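Local coordinates for protein putative dihydrodipicolinate synthase (Thermus thermophilus, PDB 2PCQ) that is of unsettled function but belongs to the dihydrodipicolinate synthetase family of TIM-barrel proteins and assembles from four chains, at residues 68-73 with 93-98; 38-43 with 124-129; 51-56 with 81-86. All blocks are in the same frame, centred on the assembly; numbering follows the deposited sequence.

Contact 1 (68-73 with 93-98)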
ATOM      1  N   GLY A  68     -11.914 -25.181   5.873  1.00 10.87           N
ATOM      2  CA  GLY A  68     -11.750 -23.928   5.162  1.00 12.96           C
ATOM      3  C   GLY A  68     -12.239 -24.074   3.733  1.00 16.51           C
ATOM      4  O   GLY A  68     -12.002 -25.103   3.100  1.00 14.49           O
ATOM      5  N   LEU A  69     -12.937 -23.060   3.227  1.00 13.87           N
ATOM      6  CA  LEU A  69     -13.435 -23.091   1.860  1.00 14.09           C
ATOM      7  C   LEU A  69     -12.947 -21.832   1.160  1.00 17.14           C
ATOM      8  O   LEU A  69     -13.397 -20.718   1.453  1.00 15.31           O
ATOM      9  CB  LEU A  69     -14.967 -23.165   1.835  1.00 16.69           C
ATOM     10  CG  LEU A  69     -15.589 -23.476   0.469  1.00 16.90           C
ATOM     11  CD1 LEU A  69     -16.980 -24.048   0.666  1.00 21.52           C
ATOM     12  CD2 LEU A  69     -15.632 -22.227  -0.386  1.00 15.89           C
HETATM   13  N   MSE A  70     -11.999 -22.016   0.250  1.00 13.96           N
HETATM   14  CA  MSE A  70     -11.442 -20.898  -0.485  1.00 15.24           C
HETATM   15  C   MSE A  70     -11.602 -21.106  -1.986  1.00 17.89           C
HETATM   16  O   MSE A  70     -10.790 -21.778  -2.625  1.00 18.98           O
HETATM   17  CB  MSE A  70      -9.975 -20.738  -0.131  1.00 13.23           C
HETATM   18  CG  MSE A  70      -9.759 -20.713   1.358  1.00 20.55           C
HETATM   19 SE   MSE A  70      -7.941 -20.369   1.807  1.00 39.22          SE
HETATM   20  CE  MSE A  70      -8.041 -20.851   3.682  1.00 25.81           C
ATOM     21  N   GLU A  71     -12.671 -20.532  -2.533  1.00 15.97           N
ATOM     22  CA  GLU A  71     -12.974 -20.637  -3.955  1.00 17.31           C
ATOM     23  C   GLU A  71     -13.234 -19.237  -4.500  1.00 18.14           C
ATOM     24  O   GLU A  71     -13.438 -18.289  -3.737  1.00 19.14           O
ATOM     25  CB  GLU A  71     -14.204 -21.520  -4.190  1.00 16.37           C
ATOM     26  CG  GLU A  71     -14.082 -22.963  -3.709  1.00 17.92           C
ATOM     27  CD  GLU A  71     -12.929 -23.719  -4.348  1.00 23.85           C
ATOM     28  OE1 GLU A  71     -12.632 -23.484  -5.538  1.00 22.61           O
ATOM     29  OE2 GLU A  71     -12.323 -24.566  -3.656  1.00 25.38           O
ATOM     30  N   GLU A  72     -13.234 -19.122  -5.824  1.00 19.69           N
ATOM     31  CA  GLU A  72     -13.443 -17.847  -6.494  1.00 17.85           C
ATOM     32  C   GLU A  72     -14.892 -17.641  -6.918  1.00 18.52           C
ATOM     33  O   GLU A  72     -15.319 -16.507  -7.112  1.00 21.75           O
ATOM     34  CB  GLU A  72     -12.555 -17.756  -7.737  1.00 17.09           C
ATOM     35  CG  GLU A  72     -11.061 -17.984  -7.503  1.00 18.47           C
ATOM     36  CD  GLU A  72     -10.327 -16.746  -6.997  1.00 21.79           C
ATOM     37  OE1 GLU A  72     -10.965 -15.678  -6.847  1.00 16.43           O
ATOM     38  OE2 GLU A  72      -9.104 -16.845  -6.753  1.00 20.92           O
ATOM     39  N   THR A  73     -15.646 -18.729  -7.067  1.00 15.28           N
ATOM     40  CA  THR A  73     -17.038 -18.632  -7.506  1.00 15.65           C
ATOM     41  C   THR A  73     -17.968 -19.617  -6.805  1.00 18.23           C
ATOM     42  O   THR A  73     -17.523 -20.584  -6.195  1.00 19.25           O
ATOM     43  CB  THR A  73     -17.159 -18.893  -9.017  1.00 16.19           C
ATOM     44  OG1 THR A  73     -16.847 -20.267  -9.291  1.00 17.95           O
ATOM     45  CG2 THR A  73     -16.201 -18.002  -9.791  1.00 16.96           C
ATOM     46  N   LEU A  93     -15.212 -22.202   6.922  1.00 12.74           N
ATOM     47  CA  LEU A  93     -14.458 -20.989   7.202  1.00 14.69           C
ATOM     48  C   LEU A  93     -14.177 -20.526   5.781  1.00 13.99           C
ATOM     49  O   LEU A  93     -13.225 -20.975   5.148  1.00 16.95           O
ATOM     50  CB  LEU A  93     -13.159 -21.306   7.950  1.00 16.77           C
ATOM     51  CG  LEU A  93     -13.048 -20.632   9.324  1.00 21.80           C
ATOM     52  CD1 LEU A  93     -11.758 -21.047  10.018  1.00 21.28           C
ATOM     53  CD2 LEU A  93     -13.091 -19.129   9.151  1.00 20.70           C
ATOM     54  N   ALA A  94     -15.034 -19.648   5.271  1.00 13.33           N
ATOM     55  CA  ALA A  94     -14.916 -19.184   3.895  1.00 13.79           C
ATOM     56  C   ALA A  94     -14.327 -17.795   3.686  1.00 12.68           C
ATOM     57  O   ALA A  94     -14.709 -16.836   4.348  1.00 14.48           O
ATOM     58  CB  ALA A  94     -16.284 -19.262   3.217  1.00 14.66           C
ATOM     59  N   THR A  95     -13.406 -17.710   2.732  1.00 11.81           N
ATOM     60  CA  THR A  95     -12.748 -16.461   2.368  1.00 11.43           C
ATOM     61  C   THR A  95     -13.513 -15.842   1.197  1.00 15.07           C
ATOM     62  O   THR A  95     -14.253 -16.531   0.495  1.00 16.80           O
ATOM     63  CB  THR A  95     -11.306 -16.717   1.892  1.00 14.96           C
ATOM     64  OG1 THR A  95     -11.328 -17.698   0.849  1.00 14.81           O
ATOM     65  CG2 THR A  95     -10.431 -17.219   3.036  1.00 14.60           C
ATOM     66  N   PRO A  96     -13.346 -14.530   0.968  1.00 15.94           N
ATOM     67  CA  PRO A  96     -14.044 -13.875  -0.144  1.00 14.47           C
ATOM     68  C   PRO A  96     -13.370 -14.215  -1.474  1.00 18.77           C
ATOM     69  O   PRO A  96     -12.204 -14.611  -1.500  1.00 13.86           O
ATOM     70  CB  PRO A  96     -13.880 -12.383   0.169  1.00 12.95           C
ATOM     71  CG  PRO A  96     -13.569 -12.341   1.642  1.00 21.96           C
ATOM     72  CD  PRO A  96     -12.682 -13.538   1.826  1.00 15.53           C
ATOM     73  N   PRO A  97     -14.105 -14.098  -2.594  1.00 18.34           N
ATOM     74  CA  PRO A  97     -13.482 -14.398  -3.888  1.00 16.24           C
ATOM     75  C   PRO A  97     -12.286 -13.438  -3.982  1.00 16.56           C
ATOM     76  O   PRO A  97     -12.340 -12.347  -3.419  1.00 16.44           O
ATOM     77  CB  PRO A  97     -14.589 -14.060  -4.883  1.00 14.21           C
ATOM     78  CG  PRO A  97     -15.827 -14.451  -4.127  1.00 17.23           C
ATOM     79  CD  PRO A  97     -15.557 -13.886  -2.740  1.00 15.55           C
ATOM     80  N   ARG A  98     -11.231 -13.821  -4.694  1.00 18.13           N
ATOM     81  CA  ARG A  98     -10.024 -12.987  -4.765  1.00 18.86           C
ATOM     82  C   ARG A  98      -9.604 -12.311  -6.069  1.00 16.96           C
ATOM     83  O   ARG A  98      -9.481 -11.086  -6.137  1.00 17.04           O
ATOM     84  CB  ARG A  98      -8.819 -13.805  -4.300  1.00 15.51           C
ATOM     85  CG  ARG A  98      -8.799 -14.171  -2.837  1.00 21.84           C
ATOM     86  CD  ARG A  98      -8.048 -15.475  -2.681  1.00 21.74           C
ATOM     87  NE  ARG A  98      -8.940 -16.594  -2.928  1.00 27.84           N
ATOM     88  CZ  ARG A  98      -8.578 -17.752  -3.468  1.00 22.84           C
ATOM     89  NH1 ARG A  98      -7.321 -17.963  -3.839  1.00 22.19           N
ATOM     90  NH2 ARG A  98      -9.484 -18.704  -3.615  1.00 23.91           N
TER
HETATM   91  O   HOH W   1     -14.307 -19.085  -0.544  1.00 13.90           O
HETATM   92  O   HOH W   2      -9.186 -20.875  -4.836  1.00 22.77           O
HETATM   93  O   HOH W   3     -11.752 -17.300  -1.829  1.00 19.98           O

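Contact 2 (38-43 with 124-129)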
ATOM      1  N   TYR A  38      -7.841 -27.494   6.044  1.00 15.88           N
ATOM      2  CA  TYR A  38      -7.743 -26.600   4.893  1.00 16.01           C
ATOM      3  C   TYR A  38      -7.858 -25.125   5.274  1.00 18.21           C
ATOM      4  O   TYR A  38      -8.532 -24.345   4.594  1.00 16.49           O
ATOM      5  CB  TYR A  38      -8.802 -26.943   3.831  1.00 15.00           C
ATOM      6  CG  TYR A  38      -8.680 -28.337   3.238  1.00 13.54           C
ATOM      7  CD1 TYR A  38      -7.443 -28.978   3.153  1.00 16.48           C
ATOM      8  CD2 TYR A  38      -9.801 -29.002   2.739  1.00 15.51           C
ATOM      9  CE1 TYR A  38      -7.323 -30.249   2.586  1.00 14.32           C
ATOM     10  CE2 TYR A  38      -9.691 -30.278   2.162  1.00 14.27           C
ATOM     11  CZ  TYR A  38      -8.452 -30.891   2.092  1.00 15.79           C
ATOM     12  OH  TYR A  38      -8.329 -32.135   1.519  1.00 18.79           O
ATOM     13  N   GLY A  39      -7.208 -24.756   6.375  1.00 15.11           N
ATOM     14  CA  GLY A  39      -7.193 -23.370   6.808  1.00 12.77           C
ATOM     15  C   GLY A  39      -6.142 -22.684   5.952  1.00 14.35           C
ATOM     16  O   GLY A  39      -5.627 -23.304   5.024  1.00 13.12           O
ATOM     17  N   SER A  40      -5.806 -21.428   6.242  1.00 16.94           N
ATOM     18  CA  SER A  40      -4.808 -20.730   5.432  1.00 19.81           C
ATOM     19  C   SER A  40      -3.430 -21.398   5.465  1.00 20.82           C
ATOM     20  O   SER A  40      -2.649 -21.259   4.527  1.00 25.51           O
ATOM     21  CB  SER A  40      -4.694 -19.255   5.854  1.00 19.97           C
ATOM     22  OG  SER A  40      -4.317 -19.123   7.215  1.00 28.19           O
ATOM     23  N   ASN A  41      -3.131 -22.125   6.536  1.00 14.46           N
ATOM     24  CA  ASN A  41      -1.851 -22.826   6.639  1.00 19.17           C
ATOM     25  C   ASN A  41      -1.968 -24.258   6.109  1.00 19.25           C
ATOM     26  O   ASN A  41      -0.993 -25.013   6.118  1.00 18.37           O
ATOM     27  CB  ASN A  41      -1.379 -22.864   8.099  1.00 19.52           C
ATOM     28  CG  ASN A  41      -0.631 -21.607   8.507  1.00 24.69           C
ATOM     29  OD1 ASN A  41       0.578 -21.485   8.279  1.00 22.97           O
ATOM     30  ND2 ASN A  41      -1.347 -20.659   9.107  1.00 27.86           N
ATOM     31  N   GLY A  42      -3.160 -24.620   5.638  1.00 16.08           N
ATOM     32  CA  GLY A  42      -3.392 -25.968   5.139  1.00 13.27           C
ATOM     33  C   GLY A  42      -3.216 -26.235   3.652  1.00 15.07           C
ATOM     34  O   GLY A  42      -3.486 -27.344   3.196  1.00 14.67           O
ATOM     35  N   GLU A  43      -2.771 -25.232   2.897  1.00 16.03           N
ATOM     36  CA  GLU A  43      -2.549 -25.363   1.457  1.00 16.80           C
ATOM     37  C   GLU A  43      -3.744 -25.888   0.670  1.00 17.49           C
ATOM     38  O   GLU A  43      -3.586 -26.621  -0.308  1.00 16.36           O
ATOM     39  CB  GLU A  43      -1.323 -26.247   1.183  1.00 15.17           C
ATOM     40  CG  GLU A  43      -0.008 -25.593   1.597  1.00 14.27           C
ATOM     41  CD  GLU A  43       1.208 -26.462   1.320  1.00 19.61           C
ATOM     42  OE1 GLU A  43       1.645 -26.535   0.152  1.00 16.21           O
ATOM     43  OE2 GLU A  43       1.725 -27.074   2.277  1.00 19.53           O
ATOM     44  N   TYR A 124     -13.928 -15.680   6.871  1.00 14.15           N
ATOM     45  CA  TYR A 124     -12.489 -15.887   6.976  1.00 13.29           C
ATOM     46  C   TYR A 124     -11.729 -14.692   6.423  1.00 12.91           C
ATOM     47  O   TYR A 124     -11.641 -14.507   5.210  1.00 14.46           O
ATOM     48  CB  TYR A 124     -12.092 -17.156   6.213  1.00 12.81           C
ATOM     49  CG  TYR A 124     -10.794 -17.802   6.663  1.00 15.14           C
ATOM     50  CD1 TYR A 124     -10.482 -19.103   6.277  1.00 15.93           C
ATOM     51  CD2 TYR A 124      -9.899 -17.134   7.504  1.00 14.97           C
ATOM     52  CE1 TYR A 124      -9.322 -19.734   6.721  1.00 16.88           C
ATOM     53  CE2 TYR A 124      -8.731 -17.755   7.954  1.00 16.55           C
ATOM     54  CZ  TYR A 124      -8.454 -19.059   7.560  1.00 19.91           C
ATOM     55  OH  TYR A 124      -7.330 -19.708   8.027  1.00 18.28           O
ATOM     56  N   HIS A 125     -11.184 -13.880   7.321  1.00 13.46           N
ATOM     57  CA  HIS A 125     -10.422 -12.701   6.925  1.00 11.23           C
ATOM     58  C   HIS A 125      -8.934 -12.947   7.170  1.00 12.45           C
ATOM     59  O   HIS A 125      -8.457 -12.860   8.302  1.00 11.95           O
ATOM     60  CB  HIS A 125     -10.887 -11.482   7.726  1.00 12.29           C
ATOM     61  CG  HIS A 125     -10.201 -10.207   7.343  1.00 14.69           C
ATOM     62  ND1 HIS A 125     -10.158  -9.742   6.044  1.00 13.27           N
ATOM     63  CD2 HIS A 125      -9.546  -9.286   8.091  1.00 11.14           C
ATOM     64  CE1 HIS A 125      -9.508  -8.593   6.009  1.00 12.38           C
ATOM     65  NE2 HIS A 125      -9.126  -8.293   7.237  1.00 16.51           N
ATOM     66  N   VAL A 126      -8.206 -13.261   6.104  1.00 11.49           N
ATOM     67  CA  VAL A 126      -6.773 -13.517   6.201  1.00 11.86           C
ATOM     68  C   VAL A 126      -6.104 -12.831   5.001  1.00 14.10           C
ATOM     69  O   VAL A 126      -5.537 -13.480   4.124  1.00 15.11           O
ATOM     70  CB  VAL A 126      -6.502 -15.069   6.251  1.00 11.51           C
ATOM     71  CG1 VAL A 126      -7.144 -15.765   5.053  1.00 13.20           C
ATOM     72  CG2 VAL A 126      -5.006 -15.355   6.323  1.00  9.58           C
ATOM     73  N   PRO A 127      -6.156 -11.482   4.971  1.00 13.47           N
ATOM     74  CA  PRO A 127      -5.595 -10.628   3.915  1.00 15.86           C
ATOM     75  C   PRO A 127      -4.129 -10.837   3.553  1.00 16.95           C
ATOM     76  O   PRO A 127      -3.730 -10.582   2.419  1.00 13.96           O
ATOM     77  CB  PRO A 127      -5.877  -9.212   4.425  1.00 12.92           C
ATOM     78  CG  PRO A 127      -5.830  -9.375   5.911  1.00 12.39           C
ATOM     79  CD  PRO A 127      -6.607 -10.661   6.109  1.00 10.69           C
ATOM     80  N   GLN A 128      -3.326 -11.298   4.504  1.00 15.65           N
ATOM     81  CA  GLN A 128      -1.917 -11.529   4.226  1.00 19.18           C
ATOM     82  C   GLN A 128      -1.770 -12.503   3.061  1.00 17.87           C
ATOM     83  O   GLN A 128      -0.835 -12.401   2.269  1.00 19.84           O
ATOM     84  CB  GLN A 128      -1.208 -12.082   5.469  1.00 21.86           C
ATOM     85  CG  GLN A 128      -1.276 -11.150   6.676  1.00 30.80           C
ATOM     86  CD  GLN A 128      -2.384 -11.520   7.656  1.00 37.44           C
ATOM     87  OE1 GLN A 128      -3.514 -11.831   7.261  1.00 22.10           O
ATOM     88  NE2 GLN A 128      -2.060 -11.476   8.947  1.00 37.34           N
ATOM     89  N   ASN A 129      -2.706 -13.442   2.953  1.00 15.12           N
ATOM     90  CA  ASN A 129      -2.675 -14.430   1.879  1.00 14.00           C
ATOM     91  C   ASN A 129      -3.677 -14.137   0.754  1.00 18.14           C
ATOM     92  O   ASN A 129      -3.319 -14.180  -0.423  1.00 14.81           O
ATOM     93  CB  ASN A 129      -2.949 -15.828   2.442  1.00 16.36           C
ATOM     94  CG  ASN A 129      -1.814 -16.345   3.315  1.00 20.64           C
ATOM     95  OD1 ASN A 129      -0.727 -16.663   2.829  1.00 20.61           O
ATOM     96  ND2 ASN A 129      -2.065 -16.430   4.609  1.00 19.73           N
TER

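Contact 3 (51-56 with 81-86)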
ATOM      1  N   GLU A  51      -8.252 -33.801  -5.340  1.00 20.34           N
ATOM      2  CA  GLU A  51      -7.361 -34.010  -4.202  1.00 21.84           C
ATOM      3  C   GLU A  51      -8.013 -33.461  -2.932  1.00 22.84           C
ATOM      4  O   GLU A  51      -7.900 -34.053  -1.859  1.00 18.89           O
ATOM      5  CB  GLU A  51      -6.013 -33.324  -4.456  1.00 16.07           C
ATOM      6  CG  GLU A  51      -5.331 -33.799  -5.738  1.00 20.56           C
ATOM      7  CD  GLU A  51      -4.082 -33.009  -6.084  1.00 20.95           C
ATOM      8  OE1 GLU A  51      -4.122 -31.763  -5.990  1.00 22.60           O
ATOM      9  OE2 GLU A  51      -3.065 -33.631  -6.466  1.00 17.73           O
ATOM     10  N   ARG A  52      -8.709 -32.335  -3.070  1.00 19.29           N
ATOM     11  CA  ARG A  52      -9.400 -31.697  -1.953  1.00 20.69           C
ATOM     12  C   ARG A  52     -10.396 -32.671  -1.317  1.00 20.76           C
ATOM     13  O   ARG A  52     -10.434 -32.828  -0.099  1.00 20.13           O
ATOM     14  CB  ARG A  52     -10.149 -30.454  -2.448  1.00 20.72           C
ATOM     15  CG  ARG A  52     -10.882 -29.659  -1.373  1.00 19.06           C
ATOM     16  CD  ARG A  52     -11.819 -28.643  -2.017  1.00 17.28           C
ATOM     17  NE  ARG A  52     -12.884 -29.315  -2.759  1.00 20.63           N
ATOM     18  CZ  ARG A  52     -13.448 -28.848  -3.870  1.00 22.56           C
ATOM     19  NH1 ARG A  52     -13.057 -27.694  -4.395  1.00 22.32           N
ATOM     20  NH2 ARG A  52     -14.410 -29.543  -4.460  1.00 24.82           N
ATOM     21  N   ALA A  53     -11.203 -33.318  -2.152  1.00 18.15           N
ATOM     22  CA  ALA A  53     -12.200 -34.273  -1.676  1.00 20.70           C
ATOM     23  C   ALA A  53     -11.523 -35.517  -1.105  1.00 21.21           C
ATOM     24  O   ALA A  53     -11.942 -36.050  -0.079  1.00 21.55           O
ATOM     25  CB  ALA A  53     -13.134 -34.667  -2.821  1.00 22.29           C
ATOM     26  N   ARG A  54     -10.473 -35.971  -1.778  1.00 18.98           N
ATOM     27  CA  ARG A  54      -9.741 -37.155  -1.347  1.00 22.61           C
ATOM     28  C   ARG A  54      -9.090 -36.924   0.018  1.00 22.96           C
ATOM     29  O   ARG A  54      -9.168 -37.770   0.909  1.00 23.39           O
ATOM     30  CB  ARG A  54      -8.670 -37.492  -2.387  1.00 23.59           C
ATOM     31  CG  ARG A  54      -8.241 -38.946  -2.410  1.00 35.37           C
ATOM     32  CD  ARG A  54      -7.399 -39.223  -3.649  1.00 35.80           C
ATOM     33  NE  ARG A  54      -6.058 -38.658  -3.542  1.00 41.97           N
ATOM     34  CZ  ARG A  54      -5.389 -38.125  -4.557  1.00 41.14           C
ATOM     35  NH1 ARG A  54      -5.938 -38.075  -5.762  1.00 49.48           N
ATOM     36  NH2 ARG A  54      -4.166 -37.650  -4.373  1.00 50.78           N
ATOM     37  N   GLY A  55      -8.453 -35.769   0.176  1.00 19.53           N
ATOM     38  CA  GLY A  55      -7.801 -35.453   1.431  1.00 19.27           C
ATOM     39  C   GLY A  55      -8.739 -35.462   2.623  1.00 18.61           C
ATOM     40  O   GLY A  55      -8.407 -36.006   3.676  1.00 20.57           O
ATOM     41  N   LEU A  56      -9.916 -34.867   2.461  1.00 19.03           N
ATOM     42  CA  LEU A  56     -10.887 -34.804   3.548  1.00 20.09           C
ATOM     43  C   LEU A  56     -11.475 -36.176   3.879  1.00 22.45           C
ATOM     44  O   LEU A  56     -11.745 -36.470   5.042  1.00 23.14           O
ATOM     45  CB  LEU A  56     -12.004 -33.815   3.198  1.00 19.12           C
ATOM     46  CG  LEU A  56     -13.071 -33.540   4.266  1.00 24.82           C
ATOM     47  CD1 LEU A  56     -12.413 -33.090   5.564  1.00 23.40           C
ATOM     48  CD2 LEU A  56     -14.033 -32.474   3.762  1.00 22.25           C
ATOM     49  N   LEU A  81     -18.364 -27.295  -0.510  1.00 17.35           N
ATOM     50  CA  LEU A  81     -19.336 -27.274   0.574  1.00 20.53           C
ATOM     51  C   LEU A  81     -19.980 -28.647   0.767  1.00 24.12           C
ATOM     52  O   LEU A  81     -20.088 -29.127   1.893  1.00 22.43           O
ATOM     53  CB  LEU A  81     -20.410 -26.213   0.302  1.00 18.24           C
ATOM     54  CG  LEU A  81     -21.451 -25.960   1.401  1.00 21.72           C
ATOM     55  CD1 LEU A  81     -22.055 -24.576   1.229  1.00 17.88           C
ATOM     56  CD2 LEU A  81     -22.529 -27.035   1.358  1.00 21.03           C
ATOM     57  N   LEU A  82     -20.392 -29.286  -0.328  1.00 21.60           N
ATOM     58  CA  LEU A  82     -21.022 -30.604  -0.241  1.00 25.76           C
ATOM     59  C   LEU A  82     -20.084 -31.615   0.408  1.00 22.99           C
ATOM     60  O   LEU A  82     -20.512 -32.442   1.211  1.00 24.96           O
ATOM     61  CB  LEU A  82     -21.425 -31.108  -1.631  1.00 25.42           C
ATOM     62  CG  LEU A  82     -22.519 -30.324  -2.361  1.00 31.58           C
ATOM     63  CD1 LEU A  82     -22.800 -30.975  -3.709  1.00 30.80           C
ATOM     64  CD2 LEU A  82     -23.783 -30.287  -1.513  1.00 31.97           C
ATOM     65  N   GLU A  83     -18.807 -31.540   0.049  1.00 20.87           N
ATOM     66  CA  GLU A  83     -17.791 -32.432   0.592  1.00 19.83           C
ATOM     67  C   GLU A  83     -17.620 -32.220   2.095  1.00 21.45           C
ATOM     68  O   GLU A  83     -17.557 -33.180   2.861  1.00 19.99           O
ATOM     69  CB  GLU A  83     -16.463 -32.192  -0.131  1.00 24.50           C
ATOM     70  CG  GLU A  83     -16.441 -32.732  -1.558  1.00 31.56           C
ATOM     71  CD  GLU A  83     -15.412 -32.047  -2.443  1.00 33.07           C
ATOM     72  OE1 GLU A  83     -14.421 -31.506  -1.907  1.00 27.57           O
ATOM     73  OE2 GLU A  83     -15.592 -32.063  -3.680  1.00 35.94           O
ATOM     74  N   ALA A  84     -17.558 -30.956   2.507  1.00 18.34           N
ATOM     75  CA  ALA A  84     -17.396 -30.609   3.914  1.00 20.30           C
ATOM     76  C   ALA A  84     -18.590 -31.094   4.726  1.00 22.21           C
ATOM     77  O   ALA A  84     -18.430 -31.626   5.825  1.00 19.85           O
ATOM     78  CB  ALA A  84     -17.243 -29.095   4.065  1.00 18.09           C
ATOM     79  N   LYS A  85     -19.784 -30.916   4.175  1.00 19.28           N
ATOM     80  CA  LYS A  85     -21.002 -31.331   4.859  1.00 23.99           C
ATOM     81  C   LYS A  85     -21.055 -32.849   5.026  1.00 22.61           C
ATOM     82  O   LYS A  85     -21.432 -33.351   6.086  1.00 23.56           O
ATOM     83  CB  LYS A  85     -22.232 -30.852   4.083  1.00 25.67           C
ATOM     84  CG  LYS A  85     -23.539 -31.095   4.815  1.00 34.43           C
ATOM     85  CD  LYS A  85     -24.734 -30.600   4.025  1.00 38.10           C
ATOM     86  CE  LYS A  85     -26.027 -30.949   4.743  1.00 42.47           C
ATOM     87  NZ  LYS A  85     -27.228 -30.560   3.961  1.00 48.26           N
ATOM     88  N   ALA A  86     -20.670 -33.571   3.980  1.00 21.65           N
ATOM     89  CA  ALA A  86     -20.676 -35.029   4.011  1.00 25.56           C
ATOM     90  C   ALA A  86     -19.648 -35.567   5.002  1.00 26.70           C
ATOM     91  O   ALA A  86     -19.810 -36.663   5.534  1.00 27.16           O
ATOM     92  CB  ALA A  86     -20.394 -35.588   2.612  1.00 22.65           C
TER
HETATM   93  O   HOH W   4     -13.201 -31.690   0.523  1.00 36.93           O

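Contact 1 (68-73 with 93-98)
Glu72 and Arg98 meet beyond the ends of two neighbouring strands and, with 83 and 78 Å² covered, have the largest covered surfaces in this contact. The two side chains cross at about a right angle. Carboxylate oxygen OE2 of Glu72 sits over the centre of one guanidinium face, 3.4 Å from CZ of Arg98, with the two planes 25° apart. It therefore forms a salt bridge by charge alone, OE2 of Glu72 being 3.6 Å from NH1 of Arg98 with no N-H aimed at it. The other oxygen takes a hydrogen bond: Arg98 N gives its proton to Glu72 OE1 over 2.9 Å, on the syn side, and the following Tyr99 N binds OE1 too. A bend at chi2 (-82°) turns CD of Glu72 toward Arg98.

The rim of the guanidinium is served by water. One water accepts from Arg98 NE and also meets Thr95 OG1, Glu71 O and Pro96 O. Another donates to Met70 O, but its approach to Arg98 NH2 is unusually short and that bond is doubtful. Met70, a selenomethionine covered by 57 Å², lays CG 3.4 Å from OG1 of Thr95. Behind this lies the ladder, where Leu69 N donates to Leu93 O (2.8 Å) and Thr95 N to Leu69 O (3.3 Å, 157° at the hydrogen). Lys131 of the second subunit binds Arg98 O. Strands 66-69 and 91-94, bridged in parallel at Gly68-Leu93 and Leu69-Ala94 and connected through helix 74-87, form a beta-alpha-beta unit of the TIM barrel, with the Glu72-Arg98 pair lying past the C-terminal ends of its strands.

Contact 2 (38-43 with 124-129)
Ser40 brings two polar groups to the hydroxyl of Tyr124. The firm bond is from its backbone: Ser40 N donates to Tyr124 OH over 2.9 Å, with 161° at the hydrogen. Its side-chain oxygen OG stands 3.2 Å from OH of Tyr124, but the single proton on Ser40 OG has another acceptor within reach, so this second bond is not settled. Ser40 OG lies between the backbone N and the carbonyl carbon (chi1 60°), a setting that keeps it on the side of the tyrosine. The phenol oxygen has a further partner in Lys152 NZ, its strongest, so OH collects groups from the loop 38-43 and from strand 148-153. With CG anti to the backbone N (chi1 -157°), the Tyr124 ring extends toward the loop 38-43, and Gly39 CA approaches it at its edge.

This is the C-terminal mouth of the TIM barrel, where the loops after the strands gather: the loop that follows strand 36-37 reaches across to the end of strand 121-125 and the start of helix 127-130. A type I turn shapes the loop, Gly42 N donating to Gly39 O over 2.9 Å, while Asn129 N returns to Val126 O at 3.1 Å in the first turn of the helix.

Apolar contact is slight. Val126 CG2 comes 3.9 Å from Ser40 CB, and its other methyl, CG1, lies 3.8 Å above the Tyr124 ring plane, offset toward the rim. Tyr100 OH of the second subunit binds Ser40 O, and Tyr99 of that subunit packs on Ser40, Val126 and Asn129.

Contact 3 (51-56 with 81-86)
The NE and NH2 edge of Arg52 pairs with both carboxylate oxygens of Glu83. NE of Arg52 donates to OE1 of Glu83 over 2.8 Å, and NH2 of Arg52 to OE2 of Glu83 over 2.9 Å. Both oxygens are met on their syn sides and lie near the guanidinium plane, yet carboxylate and guanidinium planes are 37° apart, so the paired groups are twisted rather than coplanar. A bend at chi3 (65°) places NE of Arg52 facing Glu83, whose chain runs extended beyond CG. The Glu83 carboxylate also packs tightly on Ala53, whose CB is 3.5 Å from CD of Glu83; together with Arg52 and Leu56 this covers 95 Å² of Glu83. On the buried side, CD2 of Leu56 rests on the backbone of helix 81-86, 3.7 Å from Glu83 O and 3.8 Å from Ala84 CA, while Ala84 packs onward against Leu92 of strand 91-94.

The partly exposed side, beside the salt bridge, is looser. There a water bridges the helices, donating to Glu83 OE1 at 2.7 Å and only weakly to Arg52 O.

The two axes approach to 10.2 Å and run 7° from parallel, and only 212 Å² is buried in all. Neighbouring, nearly parallel helices, joined by a salt bridge at one side and a leucine on the buried side, are the outer layer of the alpha/beta TIM barrel.

How the contacts relate
From the N terminus, the loop 38-43 comes first and its partner 124-129 comes last, after 80 intervening residues, with both other contacts formed within that span. Helix segment 51-56 opens contact 3, strand end 68-73 opens contact 1, 81-86 closes contact 3, and 93-98 closes contact 1, so these two cross. Contact 1 links adjacent strands, contact 3 adjacent outer helices, and contact 2 ties the loop after strand 36-37 to the end of strand 121-125 and the start of helix 127-130. They also touch directly: Ala94 O meets Tyr124 N at 2.9 Å, Glu71 OE2 lies 3.3 Å from Arg52 NH1, and Tyr38 OH is 2.7 Å from Arg52 O. Contacts 1 and 2 reach the second subunit.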